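Local structure of sigma-C capsid protein (Avian reovirus, 2VRS) at residues 58-63 with 71-76; 97-102 with 201-206; 133-138 with 143-148. The protein mediates attachment of the virion to host cells as a trimeric capsid fibre protein and induces apoptosis. All blocks are in the same frame, centred on the assembly; numbering follows the deposited sequence.

Interaction 1 of 3, residues 58-63 with 71-76; sequences VSLDMD and VSLTSY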
# COMPACT_ATOMS: atom_id res chain seq x y z
N VAL C 58 0.37 7.37 -21.90
CA VAL C 58 -0.17 6.34 -21.02
C VAL C 58 0.28 6.67 -19.59
O VAL C 58 1.47 7.00 -19.34
CB VAL C 58 0.28 4.92 -21.42
CG1 VAL C 58 -0.45 3.83 -20.58
CG2 VAL C 58 -0.01 4.69 -22.93
N SER C 59 -0.70 6.63 -18.70
CA SER C 59 -0.52 6.99 -17.29
C SER C 59 -1.03 5.89 -16.38
O SER C 59 -1.83 5.04 -16.80
CB SER C 59 -1.27 8.30 -16.99
OG SER C 59 -0.59 9.39 -17.57
N LEU C 60 -0.52 5.87 -15.15
CA LEU C 60 -1.17 5.10 -14.09
C LEU C 60 -1.97 6.09 -13.25
O LEU C 60 -1.39 7.03 -12.70
CB LEU C 60 -0.11 4.39 -13.20
CG LEU C 60 -0.67 3.72 -11.94
CD1 LEU C 60 -1.51 2.46 -12.35
CD2 LEU C 60 0.50 3.31 -11.07
N ASP C 61 -3.30 5.90 -13.19
CA ASP C 61 -4.17 6.73 -12.37
C ASP C 61 -4.00 6.24 -10.93
O ASP C 61 -4.13 5.03 -10.67
CB ASP C 61 -5.62 6.63 -12.81
CG ASP C 61 -5.83 7.24 -14.21
OD1 ASP C 61 -5.38 8.37 -14.41
OD2 ASP C 61 -6.43 6.57 -15.05
N MET C 62 -3.67 7.17 -10.04
CA MET C 62 -3.33 6.84 -8.64
C MET C 62 -4.25 7.59 -7.66
O MET C 62 -4.46 8.83 -7.78
CB MET C 62 -1.88 7.25 -8.36
CG MET C 62 -0.84 6.50 -9.23
SD MET C 62 0.83 7.18 -9.04
CE MET C 62 0.75 8.65 -10.10
N ASP C 63 -4.79 6.83 -6.70
CA ASP C 63 -5.56 7.43 -5.61
C ASP C 63 -4.54 8.03 -4.66
O ASP C 63 -3.76 7.26 -4.10
CB ASP C 63 -6.32 6.31 -4.90
CG ASP C 63 -6.84 6.71 -3.51
OD1 ASP C 63 -6.90 7.91 -3.21
OD2 ASP C 63 -7.19 5.78 -2.75
N VAL C 71 9.19 9.40 -9.16
CA VAL C 71 9.78 8.51 -10.18
C VAL C 71 9.15 7.12 -10.12
O VAL C 71 8.48 6.68 -11.07
CB VAL C 71 11.35 8.46 -10.16
CG1 VAL C 71 11.88 7.56 -11.28
CG2 VAL C 71 11.89 9.86 -10.34
N SER C 72 9.34 6.43 -8.99
CA SER C 72 8.77 5.08 -8.78
C SER C 72 7.43 5.21 -8.03
O SER C 72 7.17 6.23 -7.41
CB SER C 72 9.75 4.22 -7.99
OG SER C 72 10.03 4.81 -6.72
N LEU C 73 6.62 4.16 -8.08
CA LEU C 73 5.33 4.15 -7.40
C LEU C 73 5.60 3.95 -5.90
O LEU C 73 6.22 2.96 -5.49
CB LEU C 73 4.50 2.97 -7.92
CG LEU C 73 3.11 2.82 -7.26
CD1 LEU C 73 2.21 4.07 -7.45
CD2 LEU C 73 2.45 1.49 -7.76
N THR C 74 5.10 4.91 -5.12
CA THR C 74 5.35 4.93 -3.65
C THR C 74 4.04 5.18 -2.90
O THR C 74 2.95 5.16 -3.50
CB THR C 74 6.48 5.93 -3.28
OG1 THR C 74 6.86 5.80 -1.89
CG2 THR C 74 6.07 7.37 -3.60
N SER C 75 4.12 5.37 -1.59
CA SER C 75 2.92 5.57 -0.76
C SER C 75 2.24 6.93 -0.89
O SER C 75 2.56 7.74 -1.78
CB SER C 75 3.28 5.27 0.71
OG SER C 75 4.30 6.18 1.09
N TYR C 76 1.23 7.17 -0.06
CA TYR C 76 0.25 8.20 -0.31
C TYR C 76 0.84 9.59 -0.29
O TYR C 76 1.79 9.83 0.45
CB TYR C 76 -0.84 8.13 0.73
CG TYR C 76 -0.43 8.44 2.17
CD1 TYR C 76 -0.08 7.39 3.04
CD2 TYR C 76 -0.49 9.74 2.66
CE1 TYR C 76 0.27 7.66 4.38
CE2 TYR C 76 -0.14 10.06 3.99
CZ TYR C 76 0.24 8.99 4.84
OH TYR C 76 0.53 9.20 6.17
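No ring, amide or carboxylate forms a face or an edge where Leu60 and Met62 meet Leu73; three flexible aliphatic and thioether chains make the whole contact, within the triple beta-spiral part of the fibre. A single methyl of Leu73 does the work. With CG anti to the backbone N (chi1 179°), the leucine directs its tip toward the 58-63 segment, and its CD1 lies 3.8 Å from Met62 SD. The two side chains run past each other in opposite directions, and the bend at chi3 (-79°) turns Met62 CE aside, so sulfur makes the approach. The same CD1 meets Leu60 CD2 at 4.1 Å, the leucines crossing at about a right angle. The backbones stay well apart, Met62 CA and Leu73 CA being 9.2 Å from each other, and no hydrogen bond joins the segments. Cys67 adds to the apolar surroundings of Met62 and Leu73. Leu60 and Leu73 both pack on Leu73 of a neighbouring subunit, whereas Thr74 OG1 bonds to Asp63 OD2 of the other neighbour. The intrachain contact thus feeds a hydrophobic centre shared by the trimer, one that depends on apolar burial and carries no directional bond between these two segments.

Interaction 2 of 3, residues 97-102 with 201-206; sequences DTIDMT and RSLTVR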
# COMPACT_ATOMS: atom_id res chain seq x y z
N ASP C 97 -28.87 3.38 27.46
CA ASP C 97 -28.37 4.73 27.69
C ASP C 97 -27.52 5.19 26.48
O ASP C 97 -27.17 4.40 25.60
CB ASP C 97 -27.56 4.67 28.98
CG ASP C 97 -27.42 6.00 29.65
OD1 ASP C 97 -27.92 7.03 29.14
OD2 ASP C 97 -26.78 5.99 30.73
N THR C 98 -27.22 6.48 26.43
CA THR C 98 -26.30 7.02 25.43
C THR C 98 -25.12 7.70 26.16
O THR C 98 -25.21 7.99 27.36
CB THR C 98 -26.98 8.06 24.52
OG1 THR C 98 -27.49 9.12 25.33
CG2 THR C 98 -28.16 7.46 23.73
N ILE C 99 -24.02 7.91 25.45
CA ILE C 99 -22.86 8.53 26.07
C ILE C 99 -22.18 9.35 25.03
O ILE C 99 -22.00 8.91 23.89
CB ILE C 99 -21.91 7.51 26.76
CG1 ILE C 99 -20.80 8.24 27.59
CG2 ILE C 99 -21.32 6.53 25.74
CD1 ILE C 99 -20.11 7.34 28.60
N ASP C 100 -21.85 10.58 25.41
CA ASP C 100 -21.19 11.53 24.54
C ASP C 100 -19.69 11.32 24.54
O ASP C 100 -19.01 11.48 25.57
CB ASP C 100 -21.50 12.95 25.00
CG ASP C 100 -22.89 13.41 24.57
OD1 ASP C 100 -23.51 12.80 23.65
OD2 ASP C 100 -23.37 14.40 25.16
N MET C 101 -19.18 10.96 23.37
CA MET C 101 -17.74 10.73 23.19
C MET C 101 -17.05 11.89 22.52
O MET C 101 -17.50 12.40 21.49
CB MET C 101 -17.50 9.47 22.32
CG MET C 101 -18.17 8.20 22.83
SD MET C 101 -17.75 7.73 24.54
CE MET C 101 -16.03 7.20 24.27
N THR C 102 -15.93 12.31 23.09
CA THR C 102 -15.03 13.21 22.39
C THR C 102 -14.07 12.37 21.54
O THR C 102 -13.36 11.49 22.05
CB THR C 102 -14.25 14.05 23.42
OG1 THR C 102 -15.23 14.84 24.13
CG2 THR C 102 -13.21 14.94 22.77
N ARG C 201 -18.10 4.91 33.80
CA ARG C 201 -17.81 6.26 33.36
C ARG C 201 -16.38 6.31 32.88
O ARG C 201 -15.67 5.29 32.95
CB ARG C 201 -18.04 7.26 34.52
CG ARG C 201 -17.11 7.00 35.72
CD ARG C 201 -17.29 8.02 36.87
NE ARG C 201 -16.59 7.57 38.07
CZ ARG C 201 -15.40 8.00 38.47
NH1 ARG C 201 -14.75 8.93 37.76
NH2 ARG C 201 -14.88 7.51 39.59
N SER C 202 -15.95 7.47 32.37
CA SER C 202 -14.57 7.63 31.86
C SER C 202 -14.26 6.54 30.82
O SER C 202 -13.19 5.90 30.85
CB SER C 202 -13.52 7.54 32.99
OG SER C 202 -13.77 8.55 33.97
N LEU C 203 -15.21 6.33 29.92
CA LEU C 203 -15.05 5.30 28.89
C LEU C 203 -14.07 5.80 27.85
O LEU C 203 -14.14 6.96 27.42
CB LEU C 203 -16.42 4.99 28.23
CG LEU C 203 -16.47 4.01 27.05
CD1 LEU C 203 -16.13 2.53 27.44
CD2 LEU C 203 -17.89 4.11 26.42
N THR C 204 -13.11 4.95 27.44
CA THR C 204 -12.23 5.30 26.33
C THR C 204 -12.39 4.16 25.31
O THR C 204 -12.67 3.00 25.67
CB THR C 204 -10.72 5.39 26.75
OG1 THR C 204 -10.28 4.10 27.15
CG2 THR C 204 -10.50 6.42 27.88
N VAL C 205 -12.34 4.53 24.03
CA VAL C 205 -12.47 3.53 22.95
C VAL C 205 -11.30 3.86 22.00
O VAL C 205 -11.10 5.03 21.62
CB VAL C 205 -13.82 3.70 22.18
CG1 VAL C 205 -13.84 2.82 20.94
CG2 VAL C 205 -15.04 3.32 23.07
N ARG C 206 -10.51 2.86 21.66
CA ARG C 206 -9.43 3.01 20.68
C ARG C 206 -9.54 1.88 19.66
O ARG C 206 -9.61 0.69 20.03
CB ARG C 206 -8.06 2.96 21.35
CG ARG C 206 -7.87 4.05 22.37
CD ARG C 206 -6.40 4.28 22.65
NE ARG C 206 -5.64 4.56 21.43
CZ ARG C 206 -4.33 4.79 21.43
NH1 ARG C 206 -3.66 4.78 22.57
NH2 ARG C 206 -3.68 5.03 20.29
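Strands 98-102 and 203-206 pass at 8.6 Å with 53° between their directions, a separation at which side chains rather than backbones meet: Ile99 and Met101 face Leu203 and Val205 inside the beta-barrel of the C-terminal domain. The two strands are not paired with each other; strand 111-119 hydrogen-bonds to both longer strands to which they belong, and the contact lies on the inner side of the sheet. The chain turns a corner at Ser202, and Leu203 N bonds to Ser118 OG just where the inward-facing residues begin.

Met101 and Leu203 carry most of the contact. The CG of Met101 stands anti to the carbonyl carbon, and further bends at chi2 (-56°) and chi3 (-71°) curl the chain, bringing both sulfur and methyl against the opposing strand. SD lies 4.1 Å from Leu203 CD2, while CE comes within 3.7 Å of the backbone O of Leu203. The methionine crosses both Leu203 and Val205 at about a right angle. Leu203, its CG anti to the backbone N, offers CD2 as the shared methyl: Ile99 CG2 approaches that atom at 4.3 Å, beside the sulfur contact. All four residues are buried, and Val163 and Val161 of strand 159-167 add further apolar surface against Leu203 and Val205, respectively.

The alternate residues serve other purposes. Thr204 OG1 is hydrogen-bonded to Ser164 OG, and Arg206 NH1 forms a salt bridge with Asp162 of a neighbouring subunit, so one strand supplies both the barrel interior and the trimer interface. At the far end of the apolar row, Met101 CE closes against Val205 CG2 at 4.2 Å.

Interaction 3 of 3, residues 133-138 with 143-148; sequences FDLSDI and SDLARL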
# COMPACT_ATOMS: atom_id res chain seq x y z
N PHE C 133 -22.05 3.22 17.00
CA PHE C 133 -21.42 4.45 16.47
C PHE C 133 -21.91 4.62 15.03
O PHE C 133 -21.35 4.08 14.10
CB PHE C 133 -19.89 4.31 16.50
CG PHE C 133 -19.33 4.34 17.89
CD1 PHE C 133 -18.98 5.56 18.46
CD2 PHE C 133 -19.24 3.16 18.63
CE1 PHE C 133 -18.48 5.62 19.77
CE2 PHE C 133 -18.76 3.19 20.00
CZ PHE C 133 -18.37 4.41 20.55
N ASP C 134 -22.96 5.39 14.88
CA ASP C 134 -23.58 5.69 13.58
C ASP C 134 -23.14 7.08 13.18
O ASP C 134 -23.23 7.99 14.01
CB ASP C 134 -25.10 5.69 13.85
CG ASP C 134 -25.94 5.99 12.62
OD1 ASP C 134 -25.47 6.57 11.63
OD2 ASP C 134 -27.15 5.64 12.71
N LEU C 135 -22.69 7.25 11.94
CA LEU C 135 -22.16 8.60 11.51
C LEU C 135 -23.20 9.71 11.69
O LEU C 135 -22.82 10.87 11.90
CB LEU C 135 -21.68 8.58 10.06
CG LEU C 135 -20.50 7.67 9.68
CD1 LEU C 135 -20.26 7.87 8.15
CD2 LEU C 135 -19.26 8.02 10.54
N SER C 136 -24.49 9.35 11.62
CA SER C 136 -25.58 10.33 11.85
C SER C 136 -25.64 10.94 13.23
O SER C 136 -26.24 12.01 13.39
CB SER C 136 -26.93 9.71 11.51
OG SER C 136 -26.99 9.54 10.11
N ASP C 137 -25.01 10.29 14.21
CA ASP C 137 -24.95 10.75 15.60
C ASP C 137 -23.73 11.64 15.96
O ASP C 137 -23.55 12.04 17.11
CB ASP C 137 -25.06 9.57 16.57
CG ASP C 137 -26.42 8.91 16.50
OD1 ASP C 137 -27.43 9.65 16.42
OD2 ASP C 137 -26.49 7.67 16.54
N ILE C 138 -22.92 11.96 14.96
CA ILE C 138 -21.79 12.86 15.16
C ILE C 138 -22.43 14.26 15.23
O ILE C 138 -23.28 14.57 14.40
CB ILE C 138 -20.77 12.79 14.01
CG1 ILE C 138 -19.94 11.48 14.11
CG2 ILE C 138 -19.79 14.00 14.11
CD1 ILE C 138 -19.11 11.16 12.84
N SER C 143 -16.49 17.63 7.22
CA SER C 143 -16.58 17.73 5.76
C SER C 143 -16.07 16.47 5.07
O SER C 143 -16.76 15.89 4.24
CB SER C 143 -15.82 18.96 5.23
OG SER C 143 -16.71 20.04 5.05
N ASP C 144 -14.86 16.04 5.46
CA ASP C 144 -14.24 14.85 4.84
C ASP C 144 -14.83 13.52 5.37
O ASP C 144 -14.07 12.65 5.90
CB ASP C 144 -12.71 14.87 4.99
CG ASP C 144 -12.05 15.96 4.15
OD1 ASP C 144 -12.75 16.67 3.38
OD2 ASP C 144 -10.82 16.09 4.25
N LEU C 145 -16.14 13.34 5.17
CA LEU C 145 -16.84 12.08 5.61
C LEU C 145 -16.28 10.75 5.09
O LEU C 145 -16.40 9.69 5.75
CB LEU C 145 -18.35 12.16 5.32
CG LEU C 145 -19.28 11.46 6.33
CD1 LEU C 145 -18.91 11.75 7.80
CD2 LEU C 145 -20.72 11.84 6.07
N ALA C 146 -15.63 10.80 3.93
CA ALA C 146 -15.11 9.60 3.30
C ALA C 146 -14.08 8.94 4.21
O ALA C 146 -13.91 7.74 4.16
CB ALA C 146 -14.50 9.92 1.97
N ARG C 147 -13.43 9.74 5.06
CA ARG C 147 -12.36 9.17 5.95
C ARG C 147 -12.92 8.40 7.13
O ARG C 147 -12.13 7.85 7.92
CB ARG C 147 -11.44 10.26 6.48
CG ARG C 147 -10.78 11.14 5.38
CD ARG C 147 -9.50 10.55 4.80
NE ARG C 147 -9.67 9.22 4.19
CZ ARG C 147 -10.14 8.98 2.96
NH1 ARG C 147 -10.53 9.98 2.17
NH2 ARG C 147 -10.23 7.72 2.54
N LEU C 148 -14.25 8.38 7.29
CA LEU C 148 -14.88 7.75 8.45
C LEU C 148 -15.70 6.55 8.02
O LEU C 148 -16.47 5.98 8.80
CB LEU C 148 -15.80 8.76 9.19
CG LEU C 148 -15.14 10.08 9.62
CD1 LEU C 148 -16.14 10.94 10.39
CD2 LEU C 148 -13.88 9.80 10.43
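Leu135 reaches from the turn that ends strand 128-134 to the 3-10 segment 145-148, where it meets Leu145 and Leu148 beside the inward-facing residues at one end of the C-terminal beta-barrel. An Asx turn formed by Asp134 starts this bend: Asp134 OD1 accepts a bond from Ser136 N at 2.9 Å, the donor lying 49° out of the carboxylate plane. From CB, Leu135 extends with CG anti to the carbonyl carbon (chi1 -63°), which aims the branch point at the 143-148 segment, although CB and CG themselves stop short of contact. The two methyls then divide the partners. CD1 meets Leu145 CG and CD1, each at 4.1 Å, as the two leucines slide past one another in opposite directions. CD2 packs on Leu148 CB at 3.8 Å, close to the backbone O of Leu148 as well. No hydrogen bond crosses between the segments, some of whose polar groups have partners outside them: Asp137 is salt-bridged to Arg90, and the guanidinium of Arg147 makes a cation-pi contact with Tyr65. Ile138, which also packs on Phe85 and Trp87, completes the apolar join; its CD1 meets Leu148 CD1 tip to tip at 3.9 Å.

How the interactions relate
All three contacts are apolar and largely buried, and none has a hydrogen bond between its segments, but their settings differ. Interaction 1 belongs to the separate short strands of the triple beta-spiral and is hemmed in by both other subunits, its centre about 40 Å from that of interaction 2. Interactions 2 and 3 share the C-terminal domain and reach the same sheet, with interaction 3 nested in the chain loop that interaction 2 closes. They meet, Met101 CG lying 4.0 Å from Phe133 CE1. Interaction 2 occupies the barrel interior between strands, whereas interaction 3 joins the end of strand 128-134 to a 3-10 segment, includes the partly exposed Leu145, and is touched by no other subunit.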